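Local coordinates for L-arabinose ABC transporter, periplasmic L-arabinose-binding protein (Burkholderia thailandensis, PDB 4KZK) that binds beta-D-galactose and probably L-arabinose in the periplasm, consistent with delivering sugars to an ABC transporter, at residues A[40-44]-A[54-58]; A[61-67]-A[299-304]. All blocks are in the same frame, centred on the assembly; numbering follows the deposited sequence.

Interaction 1: residues A[40-44]-A[54-58]; sequences GFVVK and EWRFA. With GAL (beta-D-galactopyranose), chain B.
Phe41 reaches from the strand to the helix and meets three of its side chains in turn. CB lies 3.8 Å from Trp55 NE1; CG and CD1 follow along the pyrrole part of the indole, the planes turned 76° apart in an oblique aromatic pair. CD2 and CE2 rest on the methyl of Ala58, one turn further along. At the far end CE1 comes within 3.4 Å of Glu54 OE1, which lies at the ring edge near its plane, while Glu54 CB sits beside CE1 and CZ. Swinging CG away from the backbone N (chi1 -154°) carries the ring into this place.

The carbonyl of Phe41 accepts a hydrogen bond from Trp55 NE1 at 3.0 Å. The oxygen lies near the indole plane and the bond is fairly straight (157°), but the donor stands well above the carbonyl plane. Val43 adds CG2, 3.5 Å from Trp55 CZ2. Just past the strand, the extended Lys44 side chain carries NZ to galactose O2 (2.8 Å) and O1, and pairs with Asp124; Glu54 OE2 lies close to the sugar-binding Asp123.

Strand 38-43 and helix 49-65 open a beta-alpha-beta unit completed by strand 68-73, whose Leu69 touches Phe41 and Ala58; helix 291-308 adds Thr298 against Phe41 and His294 against Glu54.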
loop_
_atom_site.group_PDB
_atom_site.type_symbol
_atom_site.label_atom_id
_atom_site.label_comp_id
_atom_site.label_asym_id
_atom_site.label_seq_id
_atom_site.Cartn_x
_atom_site.Cartn_y
_atom_site.Cartn_z
ATOM N N GLY A 40 -10.336 -17.822 -4.596
ATOM C CA GLY A 40 -9.212 -17.196 -5.300
ATOM C C GLY A 40 -8.756 -15.973 -4.556
ATOM O O GLY A 40 -9.573 -15.287 -3.949
ATOM N N PHE A 41 -7.449 -15.704 -4.584
ATOM C CA PHE A 41 -6.888 -14.491 -3.979
ATOM C C PHE A 41 -5.871 -13.955 -4.980
ATOM O O PHE A 41 -4.788 -14.492 -5.126
ATOM C CB PHE A 41 -6.242 -14.782 -2.626
ATOM C CG PHE A 41 -6.196 -13.592 -1.691
ATOM C CD1 PHE A 41 -5.489 -12.432 -2.013
ATOM C CD2 PHE A 41 -6.881 -13.620 -0.482
ATOM C CE1 PHE A 41 -5.465 -11.355 -1.133
ATOM C CE2 PHE A 41 -6.850 -12.544 0.398
ATOM C CZ PHE A 41 -6.137 -11.393 0.056
ATOM N N VAL A 42 -6.281 -12.911 -5.681
ATOM C CA VAL A 42 -5.606 -12.414 -6.885
ATOM C C VAL A 42 -4.995 -11.072 -6.537
ATOM O O VAL A 42 -5.687 -10.208 -6.038
ATOM C CB VAL A 42 -6.610 -12.310 -8.060
ATOM C CG1 VAL A 42 -5.950 -11.684 -9.280
ATOM C CG2 VAL A 42 -7.176 -13.707 -8.354
ATOM N N VAL A 43 -3.691 -10.911 -6.770
ATOM C CA VAL A 43 -2.979 -9.690 -6.375
ATOM C C VAL A 43 -2.235 -9.009 -7.519
ATOM O O VAL A 43 -1.668 -9.665 -8.398
ATOM C CB VAL A 43 -1.984 -9.960 -5.209
ATOM C CG1 VAL A 43 -2.711 -10.566 -4.017
ATOM C CG2 VAL A 43 -0.813 -10.834 -5.650
ATOM N N LYS A 44 -2.208 -7.683 -7.499
ATOM C CA LYS A 44 -1.606 -6.937 -8.593
ATOM C C LYS A 44 -0.086 -7.064 -8.685
ATOM O O LYS A 44 0.481 -6.944 -9.773
ATOM C CB LYS A 44 -1.989 -5.453 -8.523
ATOM C CG LYS A 44 -1.585 -4.759 -7.244
ATOM C CD LYS A 44 -1.940 -3.272 -7.223
ATOM C CE LYS A 44 -1.403 -2.630 -5.952
ATOM N NZ LYS A 44 -1.684 -1.158 -5.803
ATOM N N GLU A 54 -0.458 -10.927 2.752
ATOM C CA GLU A 54 -1.888 -11.251 2.606
ATOM C C GLU A 54 -2.068 -12.720 2.304
ATOM O O GLU A 54 -2.917 -13.377 2.929
ATOM C CB GLU A 54 -2.507 -10.412 1.490
ATOM C CG GLU A 54 -2.762 -8.980 1.900
ATOM C CD GLU A 54 -3.479 -8.191 0.821
ATOM O OE1 GLU A 54 -3.554 -8.662 -0.319
ATOM O OE2 GLU A 54 -3.967 -7.071 1.130
ATOM N N TRP A 55 -1.294 -13.236 1.349
ATOM C CA TRP A 55 -1.372 -14.659 0.960
ATOM C C TRP A 55 -1.076 -15.617 2.104
ATOM O O TRP A 55 -1.748 -16.647 2.229
ATOM C CB TRP A 55 -0.445 -14.968 -0.211
ATOM C CG TRP A 55 -1.027 -14.669 -1.589
ATOM C CD1 TRP A 55 -2.351 -14.510 -1.909
ATOM C CD2 TRP A 55 -0.308 -14.604 -2.821
ATOM N NE1 TRP A 55 -2.489 -14.320 -3.260
ATOM C CE2 TRP A 55 -1.250 -14.368 -3.845
ATOM C CE3 TRP A 55 1.040 -14.722 -3.160
ATOM C CZ2 TRP A 55 -0.886 -14.258 -5.173
ATOM C CZ3 TRP A 55 1.401 -14.596 -4.485
ATOM C CH2 TRP A 55 0.450 -14.377 -5.477
ATOM N N ARG A 56 -0.077 -15.301 2.917
ATOM C CA ARG A 56 0.311 -16.182 4.014
ATOM C C ARG A 56 -0.842 -16.272 5.015
ATOM O O ARG A 56 -1.152 -17.361 5.530
ATOM C CB ARG A 56 1.596 -15.671 4.689
ATOM C CG ARG A 56 1.950 -16.375 5.987
ATOM C CD ARG A 56 3.349 -16.009 6.448
ATOM N NE ARG A 56 3.520 -14.594 6.803
ATOM C CZ ARG A 56 3.513 -14.097 8.053
ATOM N NH1 ARG A 56 3.301 -14.870 9.116
ATOM N NH2 ARG A 56 3.709 -12.790 8.241
ATOM N N PHE A 57 -1.491 -15.149 5.294
ATOM C CA PHE A 57 -2.623 -15.143 6.229
ATOM C C PHE A 57 -3.901 -15.721 5.629
ATOM O O PHE A 57 -4.690 -16.376 6.343
ATOM C CB PHE A 57 -2.822 -13.751 6.824
ATOM C CG PHE A 57 -1.788 -13.424 7.840
ATOM C CD1 PHE A 57 -1.788 -14.104 9.047
ATOM C CD2 PHE A 57 -0.781 -12.511 7.595
ATOM C CE1 PHE A 57 -0.829 -13.850 10.000
ATOM C CE2 PHE A 57 0.196 -12.257 8.560
ATOM C CZ PHE A 57 0.162 -12.932 9.767
ATOM N N ALA A 58 -4.089 -15.540 4.325
ATOM C CA ALA A 58 -5.177 -16.209 3.612
ATOM C C ALA A 58 -4.994 -17.726 3.667
ATOM O O ALA A 58 -5.977 -18.444 3.796
ATOM C CB ALA A 58 -5.279 -15.738 2.171
HETATM C C1 GAL B . -1.948 -1.102 -2.077
HETATM C C2 GAL B . -0.427 -1.017 -2.179
HETATM C C3 GAL B . 0.179 -1.997 -1.165
HETATM C C4 GAL B . -0.389 -1.721 0.224
HETATM C C5 GAL B . -1.903 -1.814 0.168
HETATM C C6 GAL B . -2.538 -1.486 1.513
HETATM O O1 GAL B . -2.480 -0.107 -2.930
HETATM O O2 GAL B . -0.053 -1.363 -3.493
HETATM O O3 GAL B . 1.611 -1.921 -1.160
HETATM O O4 GAL B . 0.042 -0.471 0.704
HETATM O O5 GAL B . -2.376 -0.838 -0.750
HETATM O O6 GAL B . -3.952 -1.574 1.438
#

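Interaction 2: residues A[61-67]-A[299-304]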
loop_
_atom_site.group_PDB
_atom_site.type_symbol
_atom_site.label_atom_id
_atom_site.label_comp_id
_atom_site.label_asym_id
_atom_site.label_seq_id
_atom_site.Cartn_x
_atom_site.Cartn_y
_atom_site.Cartn_z
ATOM N N ALA A 61 -6.201 -18.903 6.975
ATOM C CA ALA A 61 -7.667 -18.969 6.914
ATOM C C ALA A 61 -8.139 -20.251 6.222
ATOM O O ALA A 61 -9.095 -20.885 6.677
ATOM C CB ALA A 61 -8.223 -17.734 6.211
ATOM N N ALA A 62 -7.433 -20.648 5.162
ATOM C CA ALA A 62 -7.757 -21.856 4.399
ATOM C C ALA A 62 -7.636 -23.098 5.274
ATOM O O ALA A 62 -8.552 -23.940 5.325
ATOM C CB ALA A 62 -6.842 -21.988 3.200
ATOM N N LYS A 63 -6.501 -23.225 5.964
ATOM C CA LYS A 63 -6.280 -24.361 6.849
ATOM C C LYS A 63 -7.325 -24.371 7.965
ATOM O O LYS A 63 -7.912 -25.419 8.257
ATOM C CB LYS A 63 -4.865 -24.345 7.437
ATOM N N ASP A 64 -7.578 -23.207 8.562
ATOM C CA ASP A 64 -8.493 -23.106 9.701
ATOM C C ASP A 64 -9.943 -23.436 9.322
ATOM O O ASP A 64 -10.583 -24.282 9.973
ATOM C CB ASP A 64 -8.423 -21.720 10.352
ATOM C CG ASP A 64 -7.100 -21.466 11.090
ATOM O OD1 ASP A 64 -6.301 -22.415 11.274
ATOM O OD2 ASP A 64 -6.876 -20.312 11.510
ATOM N N LYS A 65 -10.448 -22.794 8.267
ATOM C CA LYS A 65 -11.847 -22.940 7.842
ATOM C C LYS A 65 -12.083 -24.096 6.865
ATOM O O LYS A 65 -13.220 -24.339 6.477
ATOM C CB LYS A 65 -12.376 -21.632 7.241
ATOM C CG LYS A 65 -12.228 -20.409 8.142
ATOM C CD LYS A 65 -13.087 -20.462 9.399
ATOM C CE LYS A 65 -14.554 -20.212 9.080
ATOM N NZ LYS A 65 -15.348 -19.846 10.284
ATOM N N HIS A 66 -11.016 -24.812 6.500
ATOM C CA HIS A 66 -11.085 -25.951 5.582
ATOM C C HIS A 66 -11.581 -25.591 4.176
ATOM O O HIS A 66 -12.486 -26.230 3.646
ATOM C CB HIS A 66 -11.960 -27.068 6.163
ATOM C CG HIS A 66 -11.655 -27.401 7.589
ATOM N ND1 HIS A 66 -12.335 -26.830 8.645
ATOM C CD2 HIS A 66 -10.753 -28.250 8.136
ATOM C CE1 HIS A 66 -11.862 -27.309 9.781
ATOM N NE2 HIS A 66 -10.906 -28.180 9.501
ATOM N N PHE A 67 -10.989 -24.565 3.567
ATOM C CA PHE A 67 -11.200 -24.317 2.146
ATOM C C PHE A 67 -9.844 -24.365 1.438
ATOM O O PHE A 67 -8.798 -24.423 2.093
ATOM C CB PHE A 67 -11.967 -22.997 1.901
ATOM C CG PHE A 67 -11.203 -21.750 2.263
ATOM C CD1 PHE A 67 -10.328 -21.171 1.352
ATOM C CD2 PHE A 67 -11.393 -21.129 3.494
ATOM C CE1 PHE A 67 -9.627 -20.016 1.671
ATOM C CE2 PHE A 67 -10.694 -19.975 3.827
ATOM C CZ PHE A 67 -9.811 -19.415 2.912
ATOM N N SER A 299 -10.712 -13.394 3.869
ATOM C CA SER A 299 -10.942 -14.766 3.420
ATOM C C SER A 299 -12.065 -15.418 4.232
ATOM O O SER A 299 -12.886 -16.163 3.686
ATOM C CB SER A 299 -9.654 -15.599 3.506
ATOM O OG SER A 299 -8.642 -15.136 2.618
ATOM N N VAL A 300 -12.115 -15.127 5.528
ATOM C CA VAL A 300 -13.217 -15.635 6.362
ATOM C C VAL A 300 -14.557 -15.002 5.978
ATOM O O VAL A 300 -15.580 -15.710 5.897
ATOM C CB VAL A 300 -12.915 -15.462 7.868
ATOM C CG1 VAL A 300 -14.151 -15.739 8.720
ATOM C CG2 VAL A 300 -11.775 -16.390 8.263
ATOM N N ASN A 301 -14.562 -13.693 5.741
ATOM C CA ASN A 301 -15.761 -13.009 5.290
ATOM C C ASN A 301 -16.273 -13.640 3.999
ATOM O O ASN A 301 -17.468 -13.924 3.885
ATOM C CB ASN A 301 -15.512 -11.507 5.104
ATOM C CG ASN A 301 -15.363 -10.765 6.423
ATOM O OD1 ASN A 301 -15.806 -11.228 7.481
ATOM N ND2 ASN A 301 -14.760 -9.590 6.362
ATOM N N MET A 302 -15.370 -13.899 3.053
ATOM C CA MET A 302 -15.725 -14.610 1.819
ATOM C C MET A 302 -16.249 -16.030 2.091
ATOM O O MET A 302 -17.281 -16.419 1.562
ATOM C CB MET A 302 -14.528 -14.660 0.849
ATOM C CG MET A 302 -14.804 -15.443 -0.433
ATOM S SD MET A 302 -16.175 -14.758 -1.380
ATOM C CE MET A 302 -15.463 -13.261 -2.049
ATOM N N TYR A 303 -15.525 -16.807 2.887
ATOM C CA TYR A 303 -15.943 -18.161 3.255
ATOM C C TYR A 303 -17.374 -18.184 3.799
ATOM O O TYR A 303 -18.226 -18.965 3.348
ATOM C CB TYR A 303 -14.980 -18.748 4.286
ATOM C CG TYR A 303 -15.360 -20.159 4.686
ATOM C CD1 TYR A 303 -15.000 -21.247 3.900
ATOM C CD2 TYR A 303 -16.088 -20.393 5.833
ATOM C CE1 TYR A 303 -15.359 -22.541 4.257
ATOM C CE2 TYR A 303 -16.458 -21.681 6.196
ATOM C CZ TYR A 303 -16.077 -22.749 5.406
ATOM O OH TYR A 303 -16.446 -24.030 5.765
ATOM N N ASP A 304 -17.639 -17.319 4.768
ATOM C CA ASP A 304 -18.954 -17.253 5.406
ATOM C C ASP A 304 -20.026 -16.764 4.426
ATOM O O ASP A 304 -21.187 -17.156 4.523
ATOM C CB ASP A 304 -18.914 -16.330 6.621
ATOM C CG ASP A 304 -18.174 -16.939 7.807
ATOM O OD1 ASP A 304 -17.875 -18.157 7.794
ATOM O OD2 ASP A 304 -17.899 -16.191 8.763
HETATM O O HOH W 1 -15.605 -25.868 4.330
#
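Apolar contact begins where the two helices come near each other, with Ala61 CB 3.7 Å from Ser299 CB. The small side chains let the backbones approach here, and Phe67, which follows the helix in sequence but folds back along it, brings CZ against the same Ser299 carbon. Ser299 OG turns back to its own helix, hydrogen-bonded to the carbonyl oxygen of Gly295. Val300 CG2 meets Lys65 CG at 4.0 Å.

Tyr303 supplies the aromatic part. Lys65 CB stands almost exactly over the centre of its ring, 4.0 Å from the centroid and 3° off the normal, a CH-pi contact. Bends at chi2 and chi3 fold the lysine so that CE also reaches the phenol, 3.6 Å from Tyr303 CD2. Phe67 lies beside the tyrosine with its plane 29° away from parallel, but the rings are slid apart and barely overlap; Phe67 CD2 and Tyr303 CD1 make the touch. Ala62 CA lies over the centre of one Phe67 face.

In the periplasmic binding protein fold, helices 49-65 and 291-308 pack side by side against the sheet of one lobe, crossing here at -41° although far apart in sequence. At the end of the first, His66 takes positive phi, and the chain turns to bring Phe67 back under the helix toward Ile39 of strand 38-43.

Polar contacts are few and lie apart. Lys65 NZ and Asp304 OD1 form a long salt bridge of 3.9 Å, and Asp304 OD2 has a weak, distant ion pair with Arg310. At the phenol end a water in the plane of the Tyr303 ring lies an unusually close 2.5 Å from Tyr303 OH and donates to the carbonyl oxygen of His66.

How the interactions relate
Both contacts use helix 49-65. Interaction 1 seats its middle on strand 38-43, and interaction 2 joins its C-terminal end to helix 291-308. The first is buried and largely apolar, with an indole-to-carbonyl hydrogen bond across it and galactose-binding Lys44 just past the strand's end; the second lies further from the chain's centre, is partly buried, and has a long salt bridge and, apart from it, a water at the phenol. With centres 12 Å apart they touch mainly at Ser299, whose OG is 3.4 Å from Ala58 CB and also packs near Phe41 CE2. Helix 291-308 therefore touches both the strand-helix packing and the end of helix 49-65.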